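Local coordinates for protein phosphodiesterase (Candida albicans, PDB 6CPU) that belongs to the HD-clan phosphodiesterase family and holds a zinc and a magnesium ion within a mainly helical fold, at residues Q92-H97 and I260-D265; H97-M102 and I161-T166; Q182-Y187 and V390-W395. All coordinates share one frame; numbering follows the deposited sequence.

Overall arrangement
Interactions 1 and 3 lie in the helical part of the fold, their centres about 11 Å apart, and they touch: F93 and F94 from helix 84-94 pack on L183, and I262 meets C394. Interaction 2 lies about 12 Å from interaction 1, which it touches and with which it shares H97; its centre is about 20 Å from that of interaction 3. Along the chain, interaction 2 is nested inside the loop closed by interaction 1, whereas interactions 1 and 3 cross with alternating segments. The run from helix 84-94 to strand 100-103 therefore ties the parallel sheet to helices 253-264, 177-193 and 377-394, the last within the phosphodiesterase family region.

Interaction 1 of 3, residues Q92-H97 and I260-D265; sequences QFFFTH and IFIVRD
The carboxylate of D265 is gripped at both oxygens. OD1 is hydrogen-bonded to T36 and also accepts a bond from a water at 2.8 Å, which in turn lies 2.7 Å from H97 NE2, in the plane of that imidazole. OD2 takes a proton from a second water, 2.6 Å away, whose other proton goes to F94 O at 2.7 Å. Two water bridges thus span a contact with no direct hydrogen bond between its segments.

The H97 ring also packs directly against D265. The backbone O of D265 sits over one face, offset toward the rim, with 3.3 Å separating it from H97 CG. Further round the ring, H97 CE1 comes within 3.4 Å of D265 CB, and the imidazole and carboxylate planes are only 28° apart. CG of H97 takes the crowded position between the backbone N and the carbonyl carbon (chi1 64°), which starts the ring on its way to D265.

In the fold this is where the C-terminal parts of two helices, 84-94 and 253-264, come together, with helix 25-34 alongside: F95 meets F33 of that helix edge-to-face. The CE1 corner of F95 lies 4.0 Å from D265 OD2, an oblique approach with ring and carboxylate planes 56° apart. On the apolar flank I262 puts CD1 4.1 Å from F94 CD1. The F94 ring is backed by its neighbour, F93, whose CD2 stands over the centre of one face. I262 also touches F33, while R264 turns to a salt bridge with D228.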
loop_
_atom_site.group_PDB
_atom_site.type_symbol
_atom_site.label_atom_id
_atom_site.label_comp_id
_atom_site.label_asym_id
_atom_site.label_seq_id
_atom_site.Cartn_x
_atom_site.Cartn_y
_atom_site.Cartn_z
ATOM N N GLN A 92 8.726 -7.334 -17.137
ATOM C CA GLN A 92 8.561 -5.895 -17.331
ATOM C C GLN A 92 7.364 -5.322 -16.551
ATOM O O GLN A 92 7.459 -4.236 -15.959
ATOM C CB GLN A 92 8.397 -5.620 -18.826
ATOM C CG GLN A 92 8.542 -4.182 -19.259
ATOM C CD GLN A 92 8.228 -3.990 -20.738
ATOM O OE1 GLN A 92 7.364 -4.670 -21.310
ATOM N NE2 GLN A 92 8.921 -3.059 -21.360
ATOM N N PHE A 93 6.235 -6.027 -16.582
ATOM C CA PHE A 93 4.996 -5.533 -15.995
ATOM C C PHE A 93 4.895 -5.840 -14.513
ATOM O O PHE A 93 4.656 -4.943 -13.706
ATOM C CB PHE A 93 3.755 -6.108 -16.692
ATOM C CG PHE A 93 2.460 -5.578 -16.127
ATOM C CD1 PHE A 93 2.036 -4.295 -16.434
ATOM C CD2 PHE A 93 1.695 -6.342 -15.269
ATOM C CE1 PHE A 93 0.865 -3.790 -15.902
ATOM C CE2 PHE A 93 0.518 -5.849 -14.731
ATOM C CZ PHE A 93 0.096 -4.572 -15.060
ATOM N N PHE A 94 5.055 -7.102 -14.150
ATOM C CA PHE A 94 4.855 -7.502 -12.751
ATOM C C PHE A 94 6.027 -7.152 -11.855
ATOM O O PHE A 94 5.849 -7.062 -10.653
ATOM C CB PHE A 94 4.524 -8.984 -12.634
ATOM C CG PHE A 94 3.224 -9.348 -13.297
ATOM C CD1 PHE A 94 2.016 -9.116 -12.664
ATOM C CD2 PHE A 94 3.216 -9.885 -14.575
ATOM C CE1 PHE A 94 0.818 -9.448 -13.282
ATOM C CE2 PHE A 94 2.024 -10.196 -15.203
ATOM C CZ PHE A 94 0.826 -9.981 -14.557
ATOM N N PHE A 95 7.217 -6.965 -12.418
ATOM C CA PHE A 95 8.416 -6.715 -11.589
ATOM C C PHE A 95 9.143 -5.417 -11.941
ATOM O O PHE A 95 10.349 -5.254 -11.709
ATOM C CB PHE A 95 9.306 -7.968 -11.571
ATOM C CG PHE A 95 8.603 -9.151 -10.990
ATOM C CD1 PHE A 95 8.357 -9.219 -9.623
ATOM C CD2 PHE A 95 8.096 -10.161 -11.807
ATOM C CE1 PHE A 95 7.653 -10.272 -9.081
ATOM C CE2 PHE A 95 7.399 -11.223 -11.263
ATOM C CZ PHE A 95 7.180 -11.291 -9.899
ATOM N N THR A 96 8.361 -4.470 -12.434
ATOM C CA THR A 96 8.821 -3.118 -12.747
ATOM C C THR A 96 9.561 -2.502 -11.549
ATOM O O THR A 96 10.612 -1.875 -11.697
ATOM C CB THR A 96 7.620 -2.220 -13.211
ATOM O OG1 THR A 96 8.094 -0.921 -13.573
ATOM C CG2 THR A 96 6.541 -2.062 -12.135
ATOM N N HIS A 97 9.030 -2.750 -10.359
ATOM C CA HIS A 97 9.546 -2.178 -9.112
ATOM C C HIS A 97 10.942 -2.646 -8.696
ATOM O O HIS A 97 11.509 -2.078 -7.769
ATOM C CB HIS A 97 8.562 -2.463 -7.965
ATOM C CG HIS A 97 8.388 -3.919 -7.658
ATOM N ND1 HIS A 97 7.608 -4.755 -8.432
ATOM C CD2 HIS A 97 8.867 -4.685 -6.647
ATOM C CE1 HIS A 97 7.646 -5.977 -7.933
ATOM N NE2 HIS A 97 8.368 -5.952 -6.825
ATOM N N ILE A 260 -3.018 -10.001 -3.861
ATOM C CA ILE A 260 -2.429 -9.248 -2.755
ATOM C C ILE A 260 -0.915 -9.113 -2.898
ATOM O O ILE A 260 -0.343 -8.073 -2.531
ATOM C CB ILE A 260 -2.800 -9.871 -1.394
ATOM C CG1 ILE A 260 -4.318 -9.818 -1.213
ATOM C CG2 ILE A 260 -2.116 -9.129 -0.248
ATOM C CD1 ILE A 260 -4.842 -10.881 -0.284
ATOM N N PHE A 261 -0.253 -10.143 -3.429
ATOM C CA PHE A 261 1.186 -10.035 -3.722
ATOM C C PHE A 261 1.454 -8.922 -4.728
ATOM O O PHE A 261 2.408 -8.145 -4.578
ATOM C CB PHE A 261 1.759 -11.351 -4.250
ATOM C CG PHE A 261 2.328 -12.239 -3.194
ATOM C CD1 PHE A 261 1.506 -13.038 -2.419
ATOM C CD2 PHE A 261 3.703 -12.320 -3.011
ATOM C CE1 PHE A 261 2.030 -13.875 -1.453
ATOM C CE2 PHE A 261 4.236 -13.156 -2.046
ATOM C CZ PHE A 261 3.398 -13.929 -1.259
ATOM N N ILE A 262 0.608 -8.848 -5.752
ATOM C CA ILE A 262 0.687 -7.804 -6.773
ATOM C C ILE A 262 0.512 -6.422 -6.149
ATOM O O ILE A 262 1.268 -5.516 -6.468
ATOM C CB ILE A 262 -0.408 -7.971 -7.868
ATOM C CG1 ILE A 262 -0.200 -9.195 -8.772
ATOM C CG2 ILE A 262 -0.574 -6.706 -8.696
ATOM C CD1 ILE A 262 1.137 -9.850 -8.748
ATOM N N VAL A 263 -0.455 -6.283 -5.237
ATOM C CA VAL A 263 -0.667 -5.015 -4.526
ATOM C C VAL A 263 0.556 -4.664 -3.680
ATOM O O VAL A 263 1.053 -3.534 -3.744
ATOM C CB VAL A 263 -1.917 -5.057 -3.607
ATOM C CG1 VAL A 263 -1.966 -3.825 -2.712
ATOM C CG2 VAL A 263 -3.191 -5.155 -4.427
ATOM N N ARG A 264 1.044 -5.619 -2.898
ATOM C CA ARG A 264 2.236 -5.380 -2.054
ATOM C C ARG A 264 3.414 -4.891 -2.902
ATOM O O ARG A 264 4.128 -3.955 -2.513
ATOM C CB ARG A 264 2.614 -6.635 -1.271
ATOM C CG ARG A 264 3.802 -6.451 -0.358
ATOM C CD ARG A 264 4.100 -7.710 0.420
ATOM N NE ARG A 264 4.846 -8.694 -0.370
ATOM C CZ ARG A 264 5.330 -9.834 0.106
ATOM N NH1 ARG A 264 5.109 -10.189 1.362
ATOM N NH2 ARG A 264 6.045 -10.633 -0.679
ATOM N N ASP A 265 3.581 -5.490 -4.080
ATOM C CA ASP A 265 4.643 -5.109 -5.014
ATOM C C ASP A 265 4.553 -3.664 -5.552
ATOM O O ASP A 265 5.547 -3.143 -6.063
ATOM C CB ASP A 265 4.700 -6.091 -6.209
ATOM C CG ASP A 265 5.269 -7.465 -5.841
ATOM O OD1 ASP A 265 5.875 -7.615 -4.752
ATOM O OD2 ASP A 265 5.110 -8.418 -6.662
HETATM O O HOH W 1 3.910 -7.863 -8.890
HETATM O O HOH W 2 8.537 -8.280 -5.408
#

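Interaction 2 of 3, residues H97-M102 and I161-T166; sequences HLNILM and IIPTMT
Van der Waals contacts of I161 with N99 and L101 make up much of this buried junction. CG2 of I161 presses on the N99 carbonyl, 3.4 Å from N99 O, and reaches N99 CB at 3.8 Å. The other branch reaches L101, where I161 CD1 stops 4.0 Å from L101 CB; CG1 anti to the carbonyl carbon (chi1 -72°) starts that branch off.

N99 itself turns through the left-handed helical region just ahead of strand 100-103, an outermost strand of the four-stranded parallel sheet, and its backbone, like that of L101, bonds to I46 of the neighbouring strand 46-49. In segment 161-166, the geometry of I161 and I162, both facing I158, fits a classic beta bulge, and T164 then caps helix 165-173 by bonding to Y167 N.

No conventional hydrogen bond joins the segments; N99 CA makes a direct CA-H...O contact with I161 O at 3.6 Å, nearly straight at 160°. A water lies 2.8 Å from I100 O and 2.7 Å from I161 O, but counting neighbours outside the two segments, its two protons cannot serve every acceptor in reach.

The N99 amide places OD1 against hydrocarbon, 3.5 Å from P163 CD, with I162 CG2 beside it.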
loop_
_atom_site.group_PDB
_atom_site.type_symbol
_atom_site.label_atom_id
_atom_site.label_comp_id
_atom_site.label_asym_id
_atom_site.label_seq_id
_atom_site.Cartn_x
_atom_site.Cartn_y
_atom_site.Cartn_z
ATOM N N HIS A 97 9.030 -2.750 -10.359
ATOM C CA HIS A 97 9.546 -2.178 -9.112
ATOM C C HIS A 97 10.942 -2.646 -8.696
ATOM O O HIS A 97 11.509 -2.078 -7.769
ATOM C CB HIS A 97 8.562 -2.463 -7.965
ATOM C CG HIS A 97 8.388 -3.919 -7.658
ATOM N ND1 HIS A 97 7.608 -4.755 -8.432
ATOM C CD2 HIS A 97 8.867 -4.685 -6.647
ATOM C CE1 HIS A 97 7.646 -5.977 -7.933
ATOM N NE2 HIS A 97 8.368 -5.952 -6.825
ATOM N N LEU A 98 11.497 -3.649 -9.380
ATOM C CA LEU A 98 12.773 -4.258 -8.993
ATOM C C LEU A 98 14.043 -3.881 -9.780
ATOM O O LEU A 98 15.071 -4.547 -9.614
ATOM C CB LEU A 98 12.620 -5.791 -8.999
ATOM C CG LEU A 98 11.647 -6.359 -7.970
ATOM C CD1 LEU A 98 11.591 -7.876 -8.092
ATOM C CD2 LEU A 98 12.054 -5.959 -6.559
ATOM N N ASN A 99 13.993 -2.859 -10.621
ATOM C CA ASN A 99 15.205 -2.346 -11.322
ATOM C C ASN A 99 15.928 -3.431 -12.112
ATOM O O ASN A 99 17.112 -3.683 -11.891
ATOM C CB ASN A 99 16.169 -1.707 -10.335
ATOM C CG ASN A 99 15.472 -0.780 -9.385
ATOM O OD1 ASN A 99 14.917 0.243 -9.805
ATOM N ND2 ASN A 99 15.461 -1.143 -8.097
ATOM N N ILE A 100 15.185 -4.084 -13.004
ATOM C CA ILE A 100 15.688 -5.257 -13.725
ATOM C C ILE A 100 16.170 -4.889 -15.130
ATOM O O ILE A 100 15.485 -4.153 -15.847
ATOM C CB ILE A 100 14.604 -6.347 -13.824
ATOM C CG1 ILE A 100 14.331 -6.962 -12.446
ATOM C CG2 ILE A 100 15.004 -7.422 -14.824
ATOM C CD1 ILE A 100 13.036 -7.737 -12.336
ATOM N N LEU A 101 17.343 -5.402 -15.499
ATOM C CA LEU A 101 17.815 -5.456 -16.891
ATOM C C LEU A 101 17.756 -6.902 -17.380
ATOM O O LEU A 101 18.310 -7.792 -16.732
ATOM C CB LEU A 101 19.256 -4.984 -16.980
ATOM C CG LEU A 101 19.846 -4.939 -18.389
ATOM C CD1 LEU A 101 19.010 -4.032 -19.285
ATOM C CD2 LEU A 101 21.275 -4.457 -18.328
ATOM N N MET A 102 17.083 -7.132 -18.501
ATOM C CA MET A 102 16.970 -8.467 -19.088
ATOM C C MET A 102 17.924 -8.591 -20.268
ATOM O O MET A 102 17.952 -7.716 -21.136
ATOM C CB MET A 102 15.543 -8.723 -19.567
ATOM C CG MET A 102 14.528 -8.852 -18.447
ATOM S SD MET A 102 12.850 -9.172 -19.022
ATOM C CE MET A 102 12.328 -7.552 -19.542
ATOM N N ILE A 161 16.879 1.244 -16.665
ATOM C CA ILE A 161 16.613 0.269 -15.607
ATOM C C ILE A 161 15.666 0.749 -14.505
ATOM O O ILE A 161 14.838 -0.022 -14.013
ATOM C CB ILE A 161 17.969 -0.177 -15.004
ATOM C CG1 ILE A 161 18.705 -1.081 -16.004
ATOM C CG2 ILE A 161 17.800 -0.887 -13.680
ATOM C CD1 ILE A 161 20.172 -1.292 -15.664
ATOM N N ILE A 162 15.785 2.001 -14.091
ATOM C CA ILE A 162 15.061 2.452 -12.922
ATOM C C ILE A 162 13.762 3.153 -13.315
ATOM O O ILE A 162 13.801 4.139 -14.040
ATOM C CB ILE A 162 15.906 3.446 -12.092
ATOM C CG1 ILE A 162 17.253 2.828 -11.719
ATOM C CG2 ILE A 162 15.127 3.891 -10.866
ATOM C CD1 ILE A 162 18.236 3.844 -11.168
ATOM N N PRO A 163 12.616 2.658 -12.830
ATOM C CA PRO A 163 11.356 3.264 -13.242
ATOM C C PRO A 163 11.049 4.549 -12.473
ATOM O O PRO A 163 11.454 4.706 -11.314
ATOM C CB PRO A 163 10.333 2.188 -12.887
ATOM C CG PRO A 163 10.907 1.555 -11.679
ATOM C CD PRO A 163 12.387 1.496 -11.951
ATOM N N THR A 164 10.383 5.471 -13.138
ATOM C CA THR A 164 9.911 6.689 -12.507
ATOM C C THR A 164 8.397 6.659 -12.439
ATOM O O THR A 164 7.739 5.851 -13.115
ATOM C CB THR A 164 10.315 7.925 -13.296
ATOM O OG1 THR A 164 9.625 7.923 -14.548
ATOM C CG2 THR A 164 11.806 7.966 -13.510
ATOM N N MET A 165 7.844 7.548 -11.626
ATOM C CA MET A 165 6.395 7.641 -11.484
ATOM C C MET A 165 5.712 7.919 -12.817
ATOM O O MET A 165 4.700 7.265 -13.146
ATOM C CB MET A 165 6.040 8.735 -10.474
ATOM C CG MET A 165 6.350 8.327 -9.033
ATOM S SD MET A 165 6.223 9.752 -7.929
ATOM C CE MET A 165 4.457 9.962 -7.895
ATOM N N THR A 166 6.250 8.863 -13.593
ATOM C CA THR A 166 5.631 9.197 -14.891
ATOM C C THR A 166 5.697 8.026 -15.874
ATOM O O THR A 166 4.745 7.805 -16.646
ATOM C CB THR A 166 6.209 10.472 -15.542
ATOM O OG1 THR A 166 7.625 10.355 -15.697
ATOM C CG2 THR A 166 5.864 11.696 -14.701
HETATM O O HOH W 3 13.728 -2.061 -15.356
#

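Interaction 3 of 3, residues Q182-Y187 and V390-W395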
loop_
_atom_site.group_PDB
_atom_site.type_symbol
_atom_site.label_atom_id
_atom_site.label_comp_id
_atom_site.label_asym_id
_atom_site.label_seq_id
_atom_site.Cartn_x
_atom_site.Cartn_y
_atom_site.Cartn_z
ATOM N N GLN A 182 -3.176 -10.084 -22.726
ATOM C CA GLN A 182 -1.991 -10.907 -22.577
ATOM C C GLN A 182 -1.478 -10.869 -21.122
ATOM O O GLN A 182 -1.098 -11.902 -20.571
ATOM C CB GLN A 182 -0.903 -10.459 -23.560
ATOM C CG GLN A 182 0.238 -11.447 -23.774
ATOM C CD GLN A 182 -0.194 -12.748 -24.447
ATOM O OE1 GLN A 182 0.586 -13.691 -24.544
ATOM N NE2 GLN A 182 -1.438 -12.802 -24.906
ATOM N N LEU A 183 -1.466 -9.686 -20.509
ATOM C CA LEU A 183 -1.111 -9.587 -19.077
ATOM C C LEU A 183 -2.081 -10.353 -18.183
ATOM O O LEU A 183 -1.657 -10.956 -17.206
ATOM C CB LEU A 183 -1.043 -8.122 -18.620
ATOM C CG LEU A 183 0.124 -7.348 -19.221
ATOM C CD1 LEU A 183 0.014 -5.891 -18.867
ATOM C CD2 LEU A 183 1.477 -7.894 -18.770
ATOM N N ILE A 184 -3.380 -10.306 -18.506
ATOM C CA ILE A 184 -4.402 -11.053 -17.770
ATOM C C ILE A 184 -4.122 -12.551 -17.891
ATOM O O ILE A 184 -4.246 -13.306 -16.920
ATOM C CB ILE A 184 -5.836 -10.716 -18.263
ATOM C CG1 ILE A 184 -6.222 -9.289 -17.856
ATOM C CG2 ILE A 184 -6.865 -11.683 -17.683
ATOM C CD1 ILE A 184 -7.498 -8.762 -18.477
ATOM N N TYR A 185 -3.736 -12.968 -19.092
ATOM C CA TYR A 185 -3.400 -14.357 -19.372
ATOM C C TYR A 185 -2.206 -14.823 -18.534
ATOM O O TYR A 185 -2.224 -15.897 -17.950
ATOM C CB TYR A 185 -3.108 -14.521 -20.865
ATOM C CG TYR A 185 -2.440 -15.829 -21.209
ATOM C CD1 TYR A 185 -1.096 -15.879 -21.555
ATOM C CD2 TYR A 185 -3.159 -17.017 -21.190
ATOM C CE1 TYR A 185 -0.482 -17.081 -21.868
ATOM C CE2 TYR A 185 -2.558 -18.222 -21.502
ATOM C CZ TYR A 185 -1.224 -18.250 -21.841
ATOM O OH TYR A 185 -0.642 -19.461 -22.149
ATOM N N LEU A 186 -1.181 -13.982 -18.465
ATOM C CA LEU A 186 0.014 -14.282 -17.679
ATOM C C LEU A 186 -0.282 -14.260 -16.182
ATOM O O LEU A 186 0.260 -15.060 -15.441
ATOM C CB LEU A 186 1.138 -13.311 -18.041
ATOM C CG LEU A 186 1.686 -13.395 -19.470
ATOM C CD1 LEU A 186 2.589 -12.219 -19.807
ATOM C CD2 LEU A 186 2.431 -14.697 -19.690
ATOM N N TYR A 187 -1.160 -13.360 -15.745
ATOM C CA TYR A 187 -1.590 -13.327 -14.351
ATOM C C TYR A 187 -2.260 -14.654 -13.981
ATOM O O TYR A 187 -1.924 -15.286 -12.975
ATOM C CB TYR A 187 -2.548 -12.168 -14.135
ATOM C CG TYR A 187 -3.164 -12.110 -12.759
ATOM C CD1 TYR A 187 -2.367 -11.951 -11.626
ATOM C CD2 TYR A 187 -4.538 -12.182 -12.590
ATOM C CE1 TYR A 187 -2.934 -11.892 -10.363
ATOM C CE2 TYR A 187 -5.106 -12.119 -11.340
ATOM C CZ TYR A 187 -4.299 -11.976 -10.229
ATOM O OH TYR A 187 -4.877 -11.915 -8.985
ATOM N N VAL A 390 -3.297 -2.412 -11.332
ATOM C CA VAL A 390 -3.655 -3.530 -10.470
ATOM C C VAL A 390 -5.019 -4.144 -10.826
ATOM O O VAL A 390 -5.075 -5.294 -11.262
ATOM C CB VAL A 390 -3.597 -3.140 -8.975
ATOM C CG1 VAL A 390 -4.028 -4.310 -8.107
ATOM C CG2 VAL A 390 -2.194 -2.703 -8.608
ATOM N N LEU A 391 -6.101 -3.391 -10.662
ATOM C CA LEU A 391 -7.447 -3.982 -10.767
ATOM C C LEU A 391 -7.835 -4.347 -12.200
ATOM O O LEU A 391 -8.496 -5.365 -12.405
ATOM C CB LEU A 391 -8.508 -3.076 -10.128
ATOM C CG LEU A 391 -8.378 -2.802 -8.621
ATOM C CD1 LEU A 391 -9.420 -1.797 -8.175
ATOM C CD2 LEU A 391 -8.501 -4.092 -7.807
ATOM N N ARG A 392 -7.422 -3.545 -13.187
ATOM C CA ARG A 392 -7.755 -3.838 -14.597
ATOM C C ARG A 392 -7.219 -5.202 -15.032
ATOM O O ARG A 392 -7.843 -5.892 -15.842
ATOM C CB ARG A 392 -7.220 -2.738 -15.530
ATOM C CG ARG A 392 -7.520 -2.939 -17.019
ATOM C CD ARG A 392 -9.018 -2.885 -17.293
ATOM N NE ARG A 392 -9.349 -3.279 -18.664
ATOM C CZ ARG A 392 -9.548 -4.526 -19.097
ATOM N NH1 ARG A 392 -9.415 -5.586 -18.298
ATOM N NH2 ARG A 392 -9.865 -4.713 -20.378
ATOM N N ILE A 393 -6.048 -5.569 -14.503
ATOM C CA ILE A 393 -5.411 -6.859 -14.786
ATOM C C ILE A 393 -5.868 -7.958 -13.819
ATOM O O ILE A 393 -6.227 -9.052 -14.250
ATOM C CB ILE A 393 -3.864 -6.723 -14.748
ATOM C CG1 ILE A 393 -3.389 -5.652 -15.738
ATOM C CG2 ILE A 393 -3.174 -8.067 -14.982
ATOM C CD1 ILE A 393 -3.922 -5.781 -17.152
ATOM N N CYS A 394 -5.867 -7.675 -12.519
ATOM C CA CYS A 394 -6.136 -8.688 -11.500
ATOM C C CYS A 394 -7.611 -8.958 -11.197
ATOM O O CYS A 394 -7.948 -10.067 -10.796
ATOM C CB CYS A 394 -5.468 -8.309 -10.188
ATOM S SG CYS A 394 -3.681 -8.278 -10.331
ATOM N N TRP A 395 -8.468 -7.961 -11.373
ATOM C CA TRP A 395 -9.862 -8.047 -10.927
ATOM C C TRP A 395 -10.788 -7.181 -11.806
ATOM O O TRP A 395 -11.579 -6.384 -11.293
ATOM C CB TRP A 395 -9.942 -7.619 -9.450
ATOM C CG TRP A 395 -11.035 -8.251 -8.646
ATOM C CD1 TRP A 395 -12.112 -8.967 -9.115
ATOM C CD2 TRP A 395 -11.180 -8.201 -7.227
ATOM N NE1 TRP A 395 -12.907 -9.360 -8.068
ATOM C CE2 TRP A 395 -12.359 -8.904 -6.898
ATOM C CE3 TRP A 395 -10.430 -7.625 -6.196
ATOM C CZ2 TRP A 395 -12.807 -9.039 -5.573
ATOM C CZ3 TRP A 395 -10.873 -7.768 -4.884
ATOM C CH2 TRP A 395 -12.047 -8.466 -4.586
HETATM O O HOH W 4 -7.463 -11.965 -8.664
#
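This is helix-on-helix packing in the all-helical part of the fold, where helix 177-193 crosses the C-terminal end of helix 377-394, the latter within the phosphodiesterase family region. The axes of segments 182-187 and 390-394 approach to 9.3 Å at a signed crossing angle of -69°, and no hydrogen bond joins the segments directly.

I393 lies at the middle of the crossing. Its CD1 meets L183 CB at 4.0 Å, and its CG2 touches the L183 carbonyl and Y187 CB. From the other helix, I184 lays CG1 against the backbone, 3.6 Å from I393 O, and sends CD1 on to the R392 guanidinium, where NH1 is 3.7 Å away. R392 also forms a long, weak ion pair with E177.

At the far end the Y187 ring lays one face against C394. With CG anti to the backbone N (chi1 174°), the ring is started toward the partner helix, and C394 SG settles over that face, 3.9 Å from the Y187 ring centroid and 22° off the normal: a sulfur-aromatic contact. F259 of helix 253-264 packs on both residues. A water in the plane of the ring lies 2.6 Å from Y187 OH and donates to C394 O at 2.9 Å, bridging the helices. Two residues before C394, R392 O is buried by the contact and has no hydrogen-bond partner in the model; I184 CD1 lies close to it.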